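Local coordinates for ribonucleotide monophosphatase NagD (Escherichia coli, PDB 2C4N), which removes phosphate from ribonucleoside 5'-monophosphates and probably from a broad range of other phosphorylated compounds, using a magnesium ion as cofactor, at residues A[193-203]-A[214-225]; A[203-211]-A[229-237]. One frame throughout, in Å; residues are numbered along the deposited sequence.

Contact 1 of 2, residues A[193-203]-A[214-225]. With MG (magnesium ion), chain B; PO4 (phosphate ion), chain C.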
loop_
_atom_site.group_PDB
_atom_site.type_symbol
_atom_site.label_atom_id
_atom_site.label_comp_id
_atom_site.label_asym_id
_atom_site.label_seq_id
_atom_site.Cartn_x
_atom_site.Cartn_y
_atom_site.Cartn_z
ATOM N N SER A 193 -26.091 -5.739 -21.018
ATOM C CA SER A 193 -24.848 -5.012 -21.219
ATOM C C SER A 193 -24.503 -4.829 -22.695
ATOM O O SER A 193 -23.990 -3.778 -23.083
ATOM C CB SER A 193 -23.702 -5.731 -20.503
ATOM O OG SER A 193 -23.525 -7.037 -21.022
ATOM N N GLU A 194 -24.800 -5.836 -23.515
ATOM C CA GLU A 194 -24.480 -5.781 -24.944
ATOM C C GLU A 194 -25.194 -4.684 -25.732
ATOM O O GLU A 194 -24.784 -4.358 -26.844
ATOM C CB GLU A 194 -24.765 -7.131 -25.622
ATOM C CG GLU A 194 -24.498 -8.359 -24.767
ATOM C CD GLU A 194 -25.648 -8.664 -23.835
ATOM O OE1 GLU A 194 -26.771 -8.877 -24.335
ATOM O OE2 GLU A 194 -25.438 -8.691 -22.607
ATOM N N GLU A 195 -26.270 -4.130 -25.177
ATOM C CA GLU A 195 -27.002 -3.062 -25.862
ATOM C C GLU A 195 -27.008 -1.779 -25.043
ATOM O O GLU A 195 -27.904 -0.950 -25.184
ATOM C CB GLU A 195 -28.451 -3.474 -26.151
ATOM C CG GLU A 195 -28.619 -4.446 -27.304
ATOM C CD GLU A 195 -28.892 -5.856 -26.837
ATOM O OE1 GLU A 195 -29.933 -6.071 -26.184
ATOM O OE2 GLU A 195 -28.068 -6.748 -27.123
ATOM N N THR A 196 -26.006 -1.615 -24.189
ATOM C CA THR A 196 -25.937 -0.426 -23.354
ATOM C C THR A 196 -24.589 0.258 -23.456
ATOM O O THR A 196 -23.549 -0.391 -23.551
ATOM C CB THR A 196 -26.210 -0.773 -21.879
ATOM O OG1 THR A 196 -27.477 -1.435 -21.778
ATOM C CG2 THR A 196 -26.238 0.493 -21.022
ATOM N N VAL A 197 -24.622 1.583 -23.458
ATOM C CA VAL A 197 -23.408 2.374 -23.521
ATOM C C VAL A 197 -23.377 3.223 -22.263
ATOM O O VAL A 197 -24.422 3.576 -21.717
ATOM C CB VAL A 197 -23.410 3.322 -24.755
ATOM C CG1 VAL A 197 -24.581 4.298 -24.664
ATOM C CG2 VAL A 197 -22.094 4.089 -24.836
ATOM N N ILE A 198 -22.181 3.510 -21.775
ATOM C CA ILE A 198 -22.059 4.380 -20.622
ATOM C C ILE A 198 -21.225 5.558 -21.084
ATOM O O ILE A 198 -20.247 5.384 -21.808
ATOM C CB ILE A 198 -21.369 3.696 -19.411
ATOM C CG1 ILE A 198 -21.156 4.735 -18.299
ATOM C CG2 ILE A 198 -20.041 3.068 -19.829
ATOM C CD1 ILE A 198 -20.771 4.131 -16.962
ATOM N N VAL A 199 -21.640 6.758 -20.699
ATOM C CA VAL A 199 -20.919 7.974 -21.053
ATOM C C VAL A 199 -20.321 8.514 -19.757
ATOM O O VAL A 199 -21.028 8.663 -18.761
ATOM C CB VAL A 199 -21.867 9.051 -21.647
ATOM C CG1 VAL A 199 -21.075 10.293 -22.020
ATOM C CG2 VAL A 199 -22.592 8.502 -22.866
ATOM N N GLY A 200 -19.022 8.790 -19.759
ATOM C CA GLY A 200 -18.390 9.304 -18.555
ATOM C C GLY A 200 -17.159 10.130 -18.852
ATOM O O GLY A 200 -16.648 10.104 -19.972
ATOM N N ASP A 201 -16.675 10.856 -17.848
ATOM C CA ASP A 201 -15.500 11.706 -18.018
ATOM C C ASP A 201 -14.257 11.178 -17.310
ATOM O O ASP A 201 -13.164 11.712 -17.500
ATOM C CB ASP A 201 -15.785 13.111 -17.492
ATOM C CG ASP A 201 -16.050 13.120 -16.005
ATOM O OD1 ASP A 201 -16.950 12.372 -15.584
ATOM O OD2 ASP A 201 -15.365 13.860 -15.263
ATOM N N ASN A 202 -14.420 10.143 -16.489
ATOM C CA ASN A 202 -13.289 9.584 -15.754
ATOM C C ASN A 202 -12.902 8.186 -16.230
ATOM O O ASN A 202 -13.621 7.214 -15.995
ATOM C CB ASN A 202 -13.609 9.529 -14.259
ATOM C CG ASN A 202 -12.371 9.314 -13.410
ATOM O OD1 ASN A 202 -11.400 8.705 -13.857
ATOM N ND2 ASN A 202 -12.402 9.808 -12.178
ATOM N N LEU A 203 -11.748 8.088 -16.882
ATOM C CA LEU A 203 -11.263 6.813 -17.388
ATOM C C LEU A 203 -11.160 5.750 -16.306
ATOM O O LEU A 203 -11.475 4.585 -16.541
ATOM C CB LEU A 203 -9.883 6.998 -18.031
ATOM C CG LEU A 203 -9.842 7.557 -19.458
ATOM C CD1 LEU A 203 -8.442 8.050 -19.778
ATOM C CD2 LEU A 203 -10.268 6.474 -20.440
ATOM N N GLY A 214 -18.886 -5.065 -19.540
ATOM C CA GLY A 214 -19.217 -5.466 -20.895
ATOM C C GLY A 214 -19.949 -4.416 -21.708
ATOM O O GLY A 214 -20.552 -4.728 -22.733
ATOM N N LEU A 215 -19.896 -3.164 -21.270
ATOM C CA LEU A 215 -20.579 -2.096 -21.997
ATOM C C LEU A 215 -19.697 -1.357 -22.987
ATOM O O LEU A 215 -18.469 -1.326 -22.852
ATOM C CB LEU A 215 -21.140 -1.052 -21.025
ATOM C CG LEU A 215 -22.475 -1.243 -20.294
ATOM C CD1 LEU A 215 -22.405 -2.436 -19.371
ATOM C CD2 LEU A 215 -22.788 0.023 -19.515
ATOM N N GLU A 216 -20.337 -0.758 -23.988
ATOM C CA GLU A 216 -19.621 0.069 -24.943
ATOM C C GLU A 216 -19.421 1.337 -24.123
ATOM O O GLU A 216 -20.282 1.693 -23.315
ATOM C CB GLU A 216 -20.481 0.360 -26.180
ATOM C CG GLU A 216 -20.446 -0.727 -27.240
ATOM C CD GLU A 216 -21.174 -0.331 -28.512
ATOM O OE1 GLU A 216 -21.769 0.769 -28.553
ATOM O OE2 GLU A 216 -21.148 -1.131 -29.473
ATOM N N THR A 217 -18.301 2.018 -24.317
ATOM C CA THR A 217 -18.027 3.217 -23.539
ATOM C C THR A 217 -17.723 4.452 -24.371
ATOM O O THR A 217 -17.120 4.364 -25.439
ATOM C CB THR A 217 -16.826 2.979 -22.602
ATOM O OG1 THR A 217 -15.683 2.624 -23.392
ATOM C CG2 THR A 217 -17.120 1.843 -21.620
ATOM N N ILE A 218 -18.146 5.603 -23.862
ATOM C CA ILE A 218 -17.885 6.876 -24.519
ATOM C C ILE A 218 -17.263 7.803 -23.494
ATOM O O ILE A 218 -17.859 8.087 -22.455
ATOM C CB ILE A 218 -19.170 7.559 -25.044
ATOM C CG1 ILE A 218 -19.825 6.691 -26.118
ATOM C CG2 ILE A 218 -18.822 8.930 -25.632
ATOM C CD1 ILE A 218 -21.104 7.290 -26.691
ATOM N N LEU A 219 -16.054 8.262 -23.777
ATOM C CA LEU A 219 -15.373 9.176 -22.877
ATOM C C LEU A 219 -15.545 10.602 -23.385
ATOM O O LEU A 219 -15.297 10.870 -24.557
ATOM C CB LEU A 219 -13.870 8.869 -22.826
ATOM C CG LEU A 219 -12.993 9.878 -22.063
ATOM C CD1 LEU A 219 -13.181 9.712 -20.555
ATOM C CD2 LEU A 219 -11.531 9.655 -22.429
ATOM N N VAL A 220 -15.986 11.510 -22.520
ATOM C CA VAL A 220 -16.081 12.908 -22.920
ATOM C C VAL A 220 -14.895 13.568 -22.240
ATOM O O VAL A 220 -14.458 13.113 -21.184
ATOM C CB VAL A 220 -17.410 13.583 -22.472
ATOM C CG1 VAL A 220 -18.551 13.069 -23.318
ATOM C CG2 VAL A 220 -17.674 13.328 -20.990
ATOM N N LEU A 221 -14.364 14.621 -22.852
ATOM C CA LEU A 221 -13.194 15.313 -22.326
ATOM C C LEU A 221 -13.537 16.573 -21.539
ATOM O O LEU A 221 -12.670 17.399 -21.252
ATOM C CB LEU A 221 -12.266 15.666 -23.493
ATOM C CG LEU A 221 -11.862 14.480 -24.382
ATOM C CD1 LEU A 221 -11.147 14.986 -25.634
ATOM C CD2 LEU A 221 -10.982 13.524 -23.589
ATOM N N SER A 222 -14.806 16.704 -21.177
ATOM C CA SER A 222 -15.286 17.868 -20.447
ATOM C C SER A 222 -15.073 17.793 -18.938
ATOM O O SER A 222 -15.451 18.716 -18.215
ATOM C CB SER A 222 -16.774 18.068 -20.749
ATOM O OG SER A 222 -17.495 16.866 -20.515
ATOM N N GLY A 223 -14.462 16.707 -18.469
ATOM C CA GLY A 223 -14.236 16.551 -17.042
ATOM C C GLY A 223 -12.825 16.182 -16.597
ATOM O O GLY A 223 -11.842 16.781 -17.036
ATOM N N VAL A 224 -12.734 15.179 -15.729
ATOM C CA VAL A 224 -11.466 14.730 -15.167
ATOM C C VAL A 224 -10.406 14.255 -16.151
ATOM O O VAL A 224 -9.295 14.782 -16.172
ATOM C CB VAL A 224 -11.691 13.599 -14.130
ATOM C CG1 VAL A 224 -10.355 13.079 -13.623
ATOM C CG2 VAL A 224 -12.535 14.112 -12.978
ATOM N N SER A 225 -10.737 13.251 -16.954
ATOM C CA SER A 225 -9.770 12.702 -17.900
ATOM C C SER A 225 -9.515 13.551 -19.139
ATOM O O SER A 225 -10.401 14.257 -19.629
ATOM C CB SER A 225 -10.208 11.301 -18.335
ATOM O OG SER A 225 -10.149 10.393 -17.251
HETATM MG MG MG B . -17.844 12.346 -13.498
HETATM P P PO4 C . -16.072 9.510 -9.817
HETATM O O1 PO4 C . -17.199 10.336 -9.320
HETATM O O2 PO4 C . -14.891 10.374 -10.052
HETATM O O3 PO4 C . -15.734 8.478 -8.808
HETATM O O4 PO4 C . -16.463 8.848 -11.085
HETATM O O HOH W 1 -21.680 -7.281 -23.082
HETATM O O HOH W 2 -21.922 -3.512 -24.931
HETATM O O HOH W 3 -16.040 13.523 -12.593
HETATM O O HOH W 4 -16.788 10.289 -13.352
#
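Asp201 meets the turn Gly223-Val224 directly. Its CB lies 3.8 Å from Gly223 CA, a close fit that suits glycine, since a beta carbon there would collide with the carboxylate. With chi1 at 64°, CG stands between the backbone N and the carbonyl carbon, which brings the two oxygens to different partners. OD1 binds the magnesium ion at 2.3 Å, beside Asp9 and Asp11. OD2 accepts Val224 N at 3.0 Å through its anti lone pair, the N-H nearly straight at 168°, and takes a further bond from a metal-bound water; together these should fix the carboxylate's rotation.

Behind this site run the parallel strands 196-200 and 216-220, two members of the Rossmann-like sheet of the HAD superfamily, joined by a beta-alpha-beta crossover. Gly200 N to Ile218 O, 3.0 Å, is one rung of their ladder. Branched residues suit these strands: on one face Val197 CG2 touches Ile218 CG1 at 3.7 Å. Near the strand starts, Leu215 CD1 rests 3.7 Å from Ser193 CB while CD2 lies against Thr196 CG2 and 3.9 Å from Ile198 CB. With an alanine here both branches are gone, and a gap would probably open beside Ser193 CB, Thr196 CG2 and Ile198 CB. Beyond the strands, Ser225 OG accepts Leu203 N at 2.8 Å and 178°, satisfying an amide in the first turn of the crossover helix.

Contact 2 of 2, residues A[203-211]-A[229-237]; sequences LRTDILAGF and DIDSMPFRP. With PO4 (phosphate ion), chain C.
The carbonyl oxygen of Ile230, whose side chain touches Leu203, takes two N-H groups from its own loop. Arg236 NE reaches it at 2.8 Å, from above the carbonyl plane, and Met233 N adds a weak bond. Arginine suits this place because its long, extended chain can reach back to the turn at 230-232. The turn belongs to the loop between strands 216-220 and 239-241 of the HAD core, which packs on helix 203-212, the helix of the preceding beta-alpha-beta crossover.

Leucine suits position 203 because its two branches part: CD1 runs up to Asp229 CB at 3.4 Å and on to Ile230 CG2, whereas CD2 meets Pro237 CG at 3.7 Å. Phe235 fills the middle. With chi1 at 57°, its CG stands between the backbone N and the carbonyl carbon, and the ring reaches toward the helix, where Ile207 CG2 comes in plane at the edge, 3.7 Å from CE1. Leu203 O also lies in the ring plane, nearest CZ; in the wider pi-type first turn this oxygen is weakly bonded to Leu208 N. Leu208 CD1 comes in obliquely, 3.5 Å from Phe235 CE2. The rings of Phe211 and Phe235 are nearly parallel, at 17°, but slid so far that they barely overlap. Instead Phe235 CB sits over the centre of the Phe211 ring in a CH-pi contact, 4.0 Å from the centroid. In the crystal assembly Phe211 also stacks on Trp180 of the second subunit.

At the other end of the helix, Thr205 OG1 donates to phosphate O4, consistent with its predicted role in substrate binding. Arg204 reaches the loop with an extended chain, and the methyl CE of Met233 lies over one face of its guanidinium, 3.5 Å from NH2.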
loop_
_atom_site.group_PDB
_atom_site.type_symbol
_atom_site.label_atom_id
_atom_site.label_comp_id
_atom_site.label_asym_id
_atom_site.label_seq_id
_atom_site.Cartn_x
_atom_site.Cartn_y
_atom_site.Cartn_z
ATOM N N LEU A 203 -11.748 8.088 -16.882
ATOM C CA LEU A 203 -11.263 6.813 -17.388
ATOM C C LEU A 203 -11.160 5.750 -16.306
ATOM O O LEU A 203 -11.475 4.585 -16.541
ATOM C CB LEU A 203 -9.883 6.998 -18.031
ATOM C CG LEU A 203 -9.842 7.557 -19.458
ATOM C CD1 LEU A 203 -8.442 8.050 -19.778
ATOM C CD2 LEU A 203 -10.268 6.474 -20.440
ATOM N N ARG A 204 -10.726 6.161 -15.121
ATOM C CA ARG A 204 -10.534 5.231 -14.015
ATOM C C ARG A 204 -11.780 4.819 -13.244
ATOM O O ARG A 204 -11.699 3.978 -12.351
ATOM C CB ARG A 204 -9.481 5.794 -13.057
ATOM C CG ARG A 204 -8.139 5.995 -13.745
ATOM C CD ARG A 204 -7.073 6.583 -12.835
ATOM N NE ARG A 204 -5.861 6.890 -13.595
ATOM C CZ ARG A 204 -5.022 5.978 -14.080
ATOM N NH1 ARG A 204 -5.247 4.684 -13.883
ATOM N NH2 ARG A 204 -3.965 6.359 -14.788
ATOM N N THR A 205 -12.929 5.397 -13.579
ATOM C CA THR A 205 -14.159 5.036 -12.885
ATOM C C THR A 205 -15.297 4.693 -13.847
ATOM O O THR A 205 -15.747 3.549 -13.896
ATOM C CB THR A 205 -14.598 6.154 -11.906
ATOM O OG1 THR A 205 -14.877 7.356 -12.628
ATOM C CG2 THR A 205 -13.485 6.437 -10.888
ATOM N N ASP A 206 -15.760 5.669 -14.623
ATOM C CA ASP A 206 -16.845 5.410 -15.572
ATOM C C ASP A 206 -16.435 4.399 -16.634
ATOM O O ASP A 206 -17.119 3.403 -16.869
ATOM C CB ASP A 206 -17.261 6.696 -16.290
ATOM C CG ASP A 206 -17.637 7.800 -15.338
ATOM O OD1 ASP A 206 -18.625 7.626 -14.592
ATOM O OD2 ASP A 206 -16.940 8.838 -15.342
ATOM N N ILE A 207 -15.303 4.661 -17.273
ATOM C CA ILE A 207 -14.835 3.799 -18.342
ATOM C C ILE A 207 -14.397 2.420 -17.863
ATOM O O ILE A 207 -14.786 1.409 -18.449
ATOM C CB ILE A 207 -13.695 4.485 -19.120
ATOM C CG1 ILE A 207 -14.094 5.936 -19.440
ATOM C CG2 ILE A 207 -13.416 3.722 -20.410
ATOM C CD1 ILE A 207 -15.390 6.076 -20.250
ATOM N N LEU A 208 -13.609 2.381 -16.792
ATOM C CA LEU A 208 -13.140 1.113 -16.241
ATOM C C LEU A 208 -14.319 0.224 -15.839
ATOM O O LEU A 208 -14.342 -0.968 -16.155
ATOM C CB LEU A 208 -12.234 1.361 -15.029
ATOM C CG LEU A 208 -11.707 0.133 -14.272
ATOM C CD1 LEU A 208 -10.901 -0.756 -15.207
ATOM C CD2 LEU A 208 -10.852 0.589 -13.100
ATOM N N ALA A 209 -15.299 0.800 -15.148
ATOM C CA ALA A 209 -16.466 0.032 -14.722
ATOM C C ALA A 209 -17.282 -0.447 -15.916
ATOM O O ALA A 209 -17.662 -1.618 -15.990
ATOM C CB ALA A 209 -17.338 0.872 -13.797
ATOM N N GLY A 210 -17.546 0.454 -16.859
ATOM C CA GLY A 210 -18.317 0.075 -18.029
ATOM C C GLY A 210 -17.648 -1.049 -18.798
ATOM O O GLY A 210 -18.289 -2.025 -19.189
ATOM N N PHE A 211 -16.347 -0.909 -19.010
ATOM C CA PHE A 211 -15.579 -1.911 -19.739
ATOM C C PHE A 211 -15.661 -3.291 -19.090
ATOM O O PHE A 211 -15.922 -4.297 -19.757
ATOM C CB PHE A 211 -14.119 -1.470 -19.841
ATOM C CG PHE A 211 -13.229 -2.507 -20.437
ATOM C CD1 PHE A 211 -12.516 -3.384 -19.625
ATOM C CD2 PHE A 211 -13.156 -2.655 -21.819
ATOM C CE1 PHE A 211 -11.746 -4.400 -20.184
ATOM C CE2 PHE A 211 -12.392 -3.666 -22.387
ATOM C CZ PHE A 211 -11.687 -4.540 -21.567
ATOM N N ASP A 229 -4.563 10.774 -21.796
ATOM C CA ASP A 229 -4.620 9.748 -20.755
ATOM C C ASP A 229 -4.921 8.352 -21.308
ATOM O O ASP A 229 -4.711 7.358 -20.615
ATOM C CB ASP A 229 -5.679 10.091 -19.693
ATOM C CG ASP A 229 -5.282 11.263 -18.814
ATOM O OD1 ASP A 229 -4.072 11.445 -18.568
ATOM O OD2 ASP A 229 -6.184 11.994 -18.347
ATOM N N ILE A 230 -5.403 8.268 -22.547
ATOM C CA ILE A 230 -5.740 6.971 -23.128
ATOM C C ILE A 230 -4.574 6.247 -23.802
ATOM O O ILE A 230 -4.641 5.039 -24.036
ATOM C CB ILE A 230 -6.880 7.086 -24.178
ATOM C CG1 ILE A 230 -6.345 7.716 -25.468
ATOM C CG2 ILE A 230 -8.032 7.918 -23.622
ATOM C CD1 ILE A 230 -7.204 7.426 -26.705
ATOM N N ASP A 231 -3.501 6.976 -24.090
ATOM C CA ASP A 231 -2.345 6.405 -24.773
ATOM C C ASP A 231 -1.787 5.161 -24.091
ATOM O O ASP A 231 -1.629 4.115 -24.721
ATOM C CB ASP A 231 -1.230 7.455 -24.916
ATOM C CG ASP A 231 -1.685 8.703 -25.665
ATOM O OD1 ASP A 231 -2.686 8.622 -26.409
ATOM O OD2 ASP A 231 -1.035 9.766 -25.522
ATOM N N SER A 232 -1.505 5.272 -22.798
ATOM C CA SER A 232 -0.940 4.157 -22.045
ATOM C C SER A 232 -2.001 3.259 -21.409
ATOM O O SER A 232 -1.676 2.226 -20.827
ATOM C CB SER A 232 0.003 4.695 -20.964
ATOM O OG SER A 232 -0.682 5.568 -20.090
ATOM N N MET A 233 -3.266 3.654 -21.521
ATOM C CA MET A 233 -4.366 2.886 -20.941
ATOM C C MET A 233 -4.496 1.468 -21.494
ATOM O O MET A 233 -4.539 1.260 -22.710
ATOM C CB MET A 233 -5.698 3.629 -21.144
ATOM C CG MET A 233 -6.004 4.721 -20.117
ATOM S SD MET A 233 -6.638 4.042 -18.567
ATOM C CE MET A 233 -6.085 5.256 -17.348
ATOM N N PRO A 234 -4.547 0.471 -20.597
ATOM C CA PRO A 234 -4.682 -0.939 -20.966
ATOM C C PRO A 234 -5.827 -1.160 -21.944
ATOM O O PRO A 234 -5.688 -1.862 -22.948
ATOM C CB PRO A 234 -4.935 -1.626 -19.621
ATOM C CG PRO A 234 -5.302 -0.486 -18.673
ATOM C CD PRO A 234 -4.394 0.598 -19.141
ATOM N N PHE A 235 -6.970 -0.566 -21.617
ATOM C CA PHE A 235 -8.176 -0.646 -22.434
ATOM C C PHE A 235 -8.448 0.796 -22.843
ATOM O O PHE A 235 -7.925 1.723 -22.230
ATOM C CB PHE A 235 -9.342 -1.159 -21.583
ATOM C CG PHE A 235 -9.594 -0.322 -20.368
ATOM C CD1 PHE A 235 -10.430 0.793 -20.430
ATOM C CD2 PHE A 235 -8.921 -0.593 -19.184
ATOM C CE1 PHE A 235 -10.584 1.627 -19.327
ATOM C CE2 PHE A 235 -9.065 0.230 -18.077
ATOM C CZ PHE A 235 -9.895 1.344 -18.146
ATOM N N ARG A 236 -9.259 0.988 -23.871
ATOM C CA ARG A 236 -9.588 2.330 -24.308
ATOM C C ARG A 236 -11.079 2.460 -24.599
ATOM O O ARG A 236 -11.768 1.470 -24.849
ATOM C CB ARG A 236 -8.754 2.705 -25.534
ATOM C CG ARG A 236 -7.275 2.895 -25.222
ATOM C CD ARG A 236 -6.485 3.102 -26.491
ATOM N NE ARG A 236 -5.084 3.409 -26.232
ATOM C CZ ARG A 236 -4.163 3.520 -27.182
ATOM N NH1 ARG A 236 -4.496 3.345 -28.454
ATOM N NH2 ARG A 236 -2.911 3.807 -26.864
ATOM N N PRO A 237 -11.594 3.695 -24.572
ATOM C CA PRO A 237 -13.013 3.947 -24.830
ATOM C C PRO A 237 -13.424 3.563 -26.243
ATOM O O PRO A 237 -12.612 3.611 -27.168
ATOM C CB PRO A 237 -13.147 5.455 -24.600
ATOM C CG PRO A 237 -11.959 5.809 -23.711
ATOM C CD PRO A 237 -10.877 4.956 -24.312
HETATM P P PO4 C . -16.072 9.510 -9.817
HETATM O O1 PO4 C . -17.199 10.336 -9.320
HETATM O O2 PO4 C . -14.891 10.374 -10.052
HETATM O O3 PO4 C . -15.734 8.478 -8.808
HETATM O O4 PO4 C . -16.463 8.848 -11.085
#

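Contacts 1 and 2 have centres about 9 Å apart and share Leu203, where the loop from strand 196-200 becomes helix 203-212. Their segments alternate along the chain: 193-203, 203-211, 214-225, then 229-237. Contact 1 thus pairs the two strands of the beta-alpha-beta unit, and contact 2 sets the helix of that unit against the loop leading to strand 239-241, outermost in the sheet within this chain. They also meet directly, with Leu215 N probably hydrogen-bonded to Gly210 O as the helix gives way to the next strand. Both reach the bound phosphate, through Asn202 (weakly) and Thr205, so the metal site at the strand end and the helix start face one pocket.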